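Local coordinates for protein ORF10 (Moritella marina, PDB 6RIW) that probably condenses acyl chains as the ketosynthase–chain length factor part of a polyunsaturated fatty acid synthase, with the whole protein also carrying predicted dehydratase activity, at residues A[555-560]-A[647-652]; A[798-803]-A[816-821]. All coordinates share one frame; numbering follows the deposited sequence.

Contact 1: A[555-560]-A[647-652]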
ATOM      1  N   LEU A 555       1.409  15.039   3.849  1.00 14.50           N
ATOM      2  CA  LEU A 555       0.930  16.277   4.468  1.00 17.55           C
ATOM      3  C   LEU A 555      -0.515  16.574   4.077  1.00 17.07           C
ATOM      4  O   LEU A 555      -1.320  17.001   4.914  1.00 17.14           O
ATOM      5  CB  LEU A 555       1.831  17.443   4.065  1.00 18.03           C
ATOM      6  CG  LEU A 555       3.251  17.317   4.612  1.00 19.40           C
ATOM      7  CD1 LEU A 555       4.176  18.299   3.934  1.00 22.94           C
ATOM      8  CD2 LEU A 555       3.235  17.529   6.105  1.00 25.95           C
ATOM      9  N   MET A 556      -0.852  16.379   2.799  1.00 16.26           N
ATOM     10  CA  MET A 556      -2.220  16.623   2.347  1.00 15.02           C
ATOM     11  C   MET A 556      -3.209  15.722   3.063  1.00 18.06           C
ATOM     12  O   MET A 556      -4.283  16.183   3.471  1.00 17.27           O
ATOM     13  CB  MET A 556      -2.344  16.412   0.841  1.00 19.06           C
ATOM     14  CG  MET A 556      -1.628  17.435   0.017  1.00 23.62           C
ATOM     15  SD  MET A 556      -2.708  18.815  -0.383  1.00 35.76           S
ATOM     16  CE  MET A 556      -3.866  18.037  -1.508  1.00 20.83           C
ATOM     17  N   MET A 557      -2.881  14.424   3.191  1.00 17.11           N
ATOM     18  CA  MET A 557      -3.773  13.488   3.870  1.00 15.11           C
ATOM     19  C   MET A 557      -3.935  13.867   5.338  1.00 16.01           C
ATOM     20  O   MET A 557      -5.037  13.799   5.899  1.00 15.58           O
ATOM     21  CB  MET A 557      -3.232  12.054   3.754  1.00 14.51           C
ATOM     22  CG  MET A 557      -3.934  11.045   4.687  1.00 18.30           C
ATOM     23  SD  MET A 557      -3.099  10.868   6.303  1.00 24.28           S
ATOM     24  CE  MET A 557      -4.420  10.164   7.293  1.00 20.29           C
ATOM     25  N   MET A 558      -2.845  14.270   5.976  1.00 13.58           N
ATOM     26  CA  MET A 558      -2.902  14.562   7.405  1.00 16.39           C
ATOM     27  C   MET A 558      -3.796  15.759   7.679  1.00 15.71           C
ATOM     28  O   MET A 558      -4.564  15.764   8.650  1.00 15.11           O
ATOM     29  CB  MET A 558      -1.492  14.813   7.936  1.00 16.53           C
ATOM     30  CG  MET A 558      -0.671  13.537   8.066  1.00 20.10           C
ATOM     31  SD  MET A 558       1.079  13.955   7.931  1.00 31.05           S
ATOM     32  CE  MET A 558       1.325  14.592   9.580  1.00 26.34           C
ATOM     33  N   GLN A 559      -3.699  16.793   6.839  1.00 16.07           N
ATOM     34  CA  GLN A 559      -4.498  17.997   7.047  1.00 16.12           C
ATOM     35  C   GLN A 559      -5.992  17.719   6.885  1.00 17.57           C
ATOM     36  O   GLN A 559      -6.797  18.156   7.716  1.00 16.66           O
ATOM     37  CB  GLN A 559      -4.055  19.097   6.087  1.00 20.21           C
ATOM     38  CG  GLN A 559      -4.723  20.418   6.322  1.00 24.74           C
ATOM     39  CD  GLN A 559      -3.915  21.563   5.748  1.00 32.35           C
ATOM     40  OE1 GLN A 559      -3.845  21.731   4.530  1.00 34.41           O
ATOM     41  NE2 GLN A 559      -3.279  22.342   6.626  1.00 33.20           N
ATOM     42  N   VAL A 560      -6.394  17.009   5.819  1.00 13.01           N
ATOM     43  CA  VAL A 560      -7.832  16.794   5.632  1.00 14.85           C
ATOM     44  C   VAL A 560      -8.375  15.842   6.691  1.00 14.46           C
ATOM     45  O   VAL A 560      -9.509  16.009   7.159  1.00 14.84           O
ATOM     46  CB  VAL A 560      -8.177  16.314   4.203  1.00 15.27           C
ATOM     47  CG1 VAL A 560      -7.819  17.377   3.162  1.00 15.45           C
ATOM     48  CG2 VAL A 560      -7.519  14.942   3.857  1.00 12.24           C
ATOM     49  N   SER A 647      -0.697   6.352  10.534  1.00 14.82           N
ATOM     50  CA  SER A 647      -0.126   6.361  11.888  1.00 20.35           C
ATOM     51  C   SER A 647       0.078   7.764  12.428  1.00 19.02           C
ATOM     52  O   SER A 647      -0.037   7.977  13.640  1.00 19.37           O
ATOM     53  CB  SER A 647       1.229   5.652  11.890  1.00 19.04           C
ATOM     54  OG  SER A 647       1.039   4.272  11.681  1.00 22.48           O
ATOM     55  N   ARG A 648       0.417   8.722  11.569  1.00 14.68           N
ATOM     56  CA  ARG A 648       0.692  10.068  12.071  1.00 19.25           C
ATOM     57  C   ARG A 648      -0.565  10.708  12.643  1.00 20.58           C
ATOM     58  O   ARG A 648      -0.487  11.478  13.617  1.00 19.24           O
ATOM     59  CB  ARG A 648       1.263  10.952  10.962  1.00 19.32           C
ATOM     60  CG  ARG A 648       2.715  10.648  10.604  1.00 20.50           C
ATOM     61  CD  ARG A 648       3.208  11.632   9.553  1.00 22.13           C
ATOM     62  NE  ARG A 648       4.151  11.009   8.632  1.00 23.60           N
ATOM     63  CZ  ARG A 648       5.453  10.879   8.871  1.00 23.93           C
ATOM     64  NH1 ARG A 648       5.976  11.341  10.010  1.00 23.60           N
ATOM     65  NH2 ARG A 648       6.234  10.286   7.973  1.00 21.80           N
ATOM     66  N   ILE A 649      -1.721  10.405  12.050  1.00 17.09           N
ATOM     67  CA  ILE A 649      -2.994  10.883  12.591  1.00 16.60           C
ATOM     68  C   ILE A 649      -3.308  10.175  13.905  1.00 17.35           C
ATOM     69  O   ILE A 649      -3.665  10.818  14.902  1.00 20.66           O
ATOM     70  CB  ILE A 649      -4.118  10.690  11.554  1.00 17.64           C
ATOM     71  CG1 ILE A 649      -4.010  11.765  10.475  1.00 18.55           C
ATOM     72  CG2 ILE A 649      -5.522  10.703  12.232  1.00 15.85           C
ATOM     73  CD1 ILE A 649      -4.173  13.201  11.028  1.00 24.06           C
ATOM     74  N   SER A 650      -3.144   8.846  13.939  1.00 16.42           N
ATOM     75  CA  SER A 650      -3.348   8.101  15.189  1.00 18.89           C
ATOM     76  C   SER A 650      -2.409   8.562  16.293  1.00 20.36           C
ATOM     77  O   SER A 650      -2.779   8.530  17.478  1.00 17.31           O
ATOM     78  CB  SER A 650      -3.145   6.602  14.972  1.00 21.08           C
ATOM     79  OG  SER A 650      -4.021   6.121  13.967  1.00 22.47           O
ATOM     80  N   ALA A 651      -1.183   8.954  15.943  1.00 17.37           N
ATOM     81  CA  ALA A 651      -0.274   9.440  16.979  1.00 21.53           C
ATOM     82  C   ALA A 651      -0.673  10.836  17.444  1.00 22.70           C
ATOM     83  O   ALA A 651      -0.593  11.143  18.640  1.00 25.82           O
ATOM     84  CB  ALA A 651       1.176   9.418  16.481  1.00 21.91           C
ATOM     85  N   LEU A 652      -1.128  11.685  16.520  1.00 19.27           N
ATOM     86  CA  LEU A 652      -1.585  13.025  16.884  1.00 22.06           C
ATOM     87  C   LEU A 652      -2.796  12.975  17.807  1.00 23.62           C
ATOM     88  O   LEU A 652      -2.905  13.772  18.752  1.00 23.95           O
ATOM     89  CB  LEU A 652      -1.920  13.826  15.623  1.00 22.42           C
ATOM     90  CG  LEU A 652      -2.527  15.219  15.832  1.00 22.54           C
ATOM     91  CD1 LEU A 652      -1.512  16.138  16.524  1.00 29.84           C
ATOM     92  CD2 LEU A 652      -3.006  15.838  14.509  1.00 22.48           C
TER
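Met558 and Arg648 meet with their chains running at a slant to one another, the thioether end of the methionine lying against the aliphatic part of the arginine. Both SD and CE of Met558 come within 3.5 Å of CD of Arg648, and CE also approaches CB at 3.9 Å. The bend at the last torsion of Met558 (chi3 78°) turns the methyl back onto the arginine methylenes. The guanidinium is held by other partners: NE is hydrogen-bonded to Gln554 OE1 and NH2 to Thr638 OG1, which anchors the head while the methylenes serve the packing.

Ile649 touches both methionine residues in different ways: its CD1 lies on the backbone of Met558, 3.5 Å from O, and its CG1 meets the methyl CE of Met557 at 3.6 Å. Met557 leaves its helix with CG anti to the backbone N (chi1 168°), and a bend at the next torsion brings its methyl to the isoleucine.

The helix axes pass 10.0 Å apart with a crossing angle of -39°, and Met558 and Ile649 have the nearest CA atoms, 6.4 Å apart. Met557 and Ile649 also touch Val580 and Val578 of strand 576-581, so this is apolar packing of two helices over a strand, as expected in the layered core of the thiolase fold.

Contact 2: A[798-803]-A[816-821]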
ATOM      1  N   ALA A 798     -33.044   9.710  -6.896  1.00 18.80           N
ATOM      2  CA  ALA A 798     -33.285  11.044  -7.435  1.00 21.13           C
ATOM      3  C   ALA A 798     -32.275  11.419  -8.512  1.00 23.31           C
ATOM      4  O   ALA A 798     -32.614  12.113  -9.477  1.00 20.64           O
ATOM      5  CB  ALA A 798     -33.227  12.072  -6.310  1.00 20.11           C
ATOM      6  N   SER A 799     -31.025  11.008  -8.341  1.00 17.86           N
ATOM      7  CA  SER A 799     -29.977  11.371  -9.283  1.00 15.72           C
ATOM      8  C   SER A 799     -28.854  10.360  -9.126  1.00 19.04           C
ATOM      9  O   SER A 799     -28.830   9.578  -8.175  1.00 15.05           O
ATOM     10  CB  SER A 799     -29.499  12.801  -9.054  1.00 19.65           C
ATOM     11  OG  SER A 799     -28.929  12.963  -7.764  1.00 19.81           O
ATOM     12  N   VAL A 800     -27.928  10.378 -10.085  1.00 16.86           N
ATOM     13  CA  VAL A 800     -26.905   9.349 -10.209  1.00 16.08           C
ATOM     14  C   VAL A 800     -25.568  10.043 -10.361  1.00 16.19           C
ATOM     15  O   VAL A 800     -25.405  10.899 -11.240  1.00 15.71           O
ATOM     16  CB  VAL A 800     -27.154   8.417 -11.414  1.00 18.52           C
ATOM     17  CG1 VAL A 800     -26.068   7.340 -11.474  1.00 17.47           C
ATOM     18  CG2 VAL A 800     -28.507   7.781 -11.309  1.00 20.05           C
ATOM     19  N   GLU A 801     -24.621   9.678  -9.503  1.00 14.06           N
ATOM     20  CA  GLU A 801     -23.250  10.182  -9.579  1.00 13.82           C
ATOM     21  C   GLU A 801     -22.460   9.140 -10.359  1.00 16.92           C
ATOM     22  O   GLU A 801     -22.044   8.119  -9.816  1.00 16.62           O
ATOM     23  CB  GLU A 801     -22.697  10.433  -8.174  1.00 14.15           C
ATOM     24  CG  GLU A 801     -21.221  10.775  -8.099  1.00 16.47           C
ATOM     25  CD  GLU A 801     -20.888  12.159  -8.620  1.00 20.29           C
ATOM     26  OE1 GLU A 801     -21.831  12.972  -8.833  1.00 21.33           O
ATOM     27  OE2 GLU A 801     -19.666  12.422  -8.816  1.00 18.96           O
ATOM     28  N   ALA A 802     -22.315   9.355 -11.660  1.00 15.37           N
ATOM     29  CA  ALA A 802     -21.616   8.374 -12.484  1.00 15.99           C
ATOM     30  C   ALA A 802     -20.113   8.450 -12.235  1.00 15.50           C
ATOM     31  O   ALA A 802     -19.583   9.484 -11.823  1.00 14.37           O
ATOM     32  CB  ALA A 802     -21.905   8.624 -13.969  1.00 15.52           C
ATOM     33  N   HIS A 803     -19.426   7.335 -12.483  1.00 13.45           N
ATOM     34  CA  HIS A 803     -17.965   7.357 -12.471  1.00 13.74           C
ATOM     35  C   HIS A 803     -17.442   8.355 -13.504  1.00 14.78           C
ATOM     36  O   HIS A 803     -16.612   9.212 -13.188  1.00 13.68           O
ATOM     37  CB  HIS A 803     -17.444   5.935 -12.734  1.00 14.24           C
ATOM     38  CG  HIS A 803     -15.966   5.776 -12.567  1.00 13.83           C
ATOM     39  ND1 HIS A 803     -15.306   6.054 -11.384  1.00 17.92           N
ATOM     40  CD2 HIS A 803     -15.015   5.356 -13.439  1.00 16.30           C
ATOM     41  CE1 HIS A 803     -14.012   5.828 -11.544  1.00 15.87           C
ATOM     42  NE2 HIS A 803     -13.811   5.395 -12.776  1.00 16.95           N
ATOM     43  N   THR A 816     -24.804   2.611 -21.116  1.00 16.41           N
ATOM     44  CA  THR A 816     -25.757   1.530 -21.307  1.00 19.40           C
ATOM     45  C   THR A 816     -26.527   1.258 -20.013  1.00 21.89           C
ATOM     46  O   THR A 816     -27.761   1.281 -19.999  1.00 19.70           O
ATOM     47  CB  THR A 816     -25.000   0.281 -21.807  1.00 20.34           C
ATOM     48  OG1 THR A 816     -24.429   0.555 -23.098  1.00 22.61           O
ATOM     49  CG2 THR A 816     -25.900  -0.948 -21.908  1.00 21.45           C
ATOM     50  N   ALA A 817     -25.812   1.078 -18.900  1.00 17.17           N
ATOM     51  CA  ALA A 817     -26.438   0.559 -17.682  1.00 18.98           C
ATOM     52  C   ALA A 817     -27.220   1.613 -16.897  1.00 16.61           C
ATOM     53  O   ALA A 817     -28.314   1.318 -16.389  1.00 19.57           O
ATOM     54  CB  ALA A 817     -25.359  -0.064 -16.787  1.00 17.83           C
ATOM     55  N   LEU A 818     -26.672   2.834 -16.733  1.00 16.56           N
ATOM     56  CA  LEU A 818     -27.268   3.767 -15.778  1.00 15.71           C
ATOM     57  C   LEU A 818     -28.622   4.298 -16.242  1.00 20.33           C
ATOM     58  O   LEU A 818     -29.550   4.352 -15.418  1.00 20.93           O
ATOM     59  CB  LEU A 818     -26.298   4.913 -15.469  1.00 16.01           C
ATOM     60  CG  LEU A 818     -24.998   4.456 -14.790  1.00 18.27           C
ATOM     61  CD1 LEU A 818     -24.139   5.666 -14.459  1.00 18.04           C
ATOM     62  CD2 LEU A 818     -25.277   3.636 -13.539  1.00 18.60           C
ATOM     63  N   PRO A 819     -28.804   4.728 -17.497  1.00 22.76           N
ATOM     64  CA  PRO A 819     -30.151   5.168 -17.913  1.00 24.09           C
ATOM     65  C   PRO A 819     -31.156   4.037 -17.919  1.00 23.45           C
ATOM     66  O   PRO A 819     -32.350   4.287 -17.710  1.00 27.49           O
ATOM     67  CB  PRO A 819     -29.928   5.743 -19.324  1.00 26.12           C
ATOM     68  CG  PRO A 819     -28.438   6.037 -19.402  1.00 25.50           C
ATOM     69  CD  PRO A 819     -27.794   4.961 -18.549  1.00 21.02           C
ATOM     70  N   THR A 820     -30.704   2.799 -18.117  1.00 19.54           N
ATOM     71  CA  THR A 820     -31.601   1.652 -18.005  1.00 26.12           C
ATOM     72  C   THR A 820     -32.047   1.427 -16.565  1.00 28.27           C
ATOM     73  O   THR A 820     -33.232   1.182 -16.304  1.00 23.57           O
ATOM     74  CB  THR A 820     -30.900   0.406 -18.542  1.00 27.96           C
ATOM     75  OG1 THR A 820     -30.533   0.638 -19.910  1.00 32.04           O
ATOM     76  CG2 THR A 820     -31.799  -0.807 -18.450  1.00 27.95           C
ATOM     77  N   LEU A 821     -31.104   1.485 -15.622  1.00 21.32           N
ATOM     78  CA  LEU A 821     -31.435   1.312 -14.211  1.00 23.59           C
ATOM     79  C   LEU A 821     -32.324   2.435 -13.708  1.00 22.14           C
ATOM     80  O   LEU A 821     -33.283   2.197 -12.966  1.00 20.90           O
ATOM     81  CB  LEU A 821     -30.151   1.274 -13.376  1.00 20.68           C
ATOM     82  CG  LEU A 821     -29.380  -0.041 -13.421  1.00 20.69           C
ATOM     83  CD1 LEU A 821     -27.916   0.152 -12.995  1.00 18.66           C
ATOM     84  CD2 LEU A 821     -30.064  -1.082 -12.541  1.00 20.27           C
TER
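Leu818 joins helix 808-821 to Val800 and Ala802, at the end of strand 797-801 and just beyond it, inside the beta-alpha-beta unit that runs on into strand 826-828. The evidence that the three elements share one core is that Leu818 and Ala802 both touch Ile827 of the returning strand, while the backbone of Val800 is hydrogen-bonded to Ser826 and Ser828.

Along the helix, Thr816 is exposed and contributes its carbonyl to an intrahelical bond. Ala817 turns to a different neighbour, packing on Ala776 and Ile779 of helix 776-790. Leu818 then makes the contact through a single methyl: CD1 stands 3.7 Å from CB of Ala802 and 3.9 Å from CG1 of Val800. Its chain is extended at the second torsion (chi2 -177°), which carries CD1 outward from the helix to those two groups. Val800 and Ala802, two residues apart, both direct CB to the helix; Glu801 between them points away and forms a salt bridge with Lys848. The CA atoms of Val800 and Leu818 are 7.9 Å apart, and the gap is closed from both sides, by the leucine CD1 and the valine CG1.

Pro819, exposed and facing away from the strand, has no N-H to give to the preceding turn, and the helix is kinked there. Thr820 folds its hydroxyl back so that OG1 donates to O of Thr816 at 2.8 Å, with a C=O...OG1 angle of 166°. Leu821 rests on Ala783 of helix 776-790, and its N bonds to O of Ala817 at 2.9 Å.

Contact 1 closes before contact 2 opens along the chain, and both belong to the second ketosynthase-like domain, the chain length factor half of the didomain. Their centres are 35 Å apart and their nearest atoms about 18 Å, without touching. Contact 1 lies in the N-terminal family region, its centre about 16 Å from the chain centre; hydrogen bonds of Ser647 OG with O of Gly441 and of Ala651 O with NZ of Lys295 place it beside the preceding ketosynthase domain. Contact 2 lies in the C-terminal region, its centre about 31 Å from the chain centre. One therefore packs helices near the interface of the two domains, whereas the other packs an outlying helix on its strand.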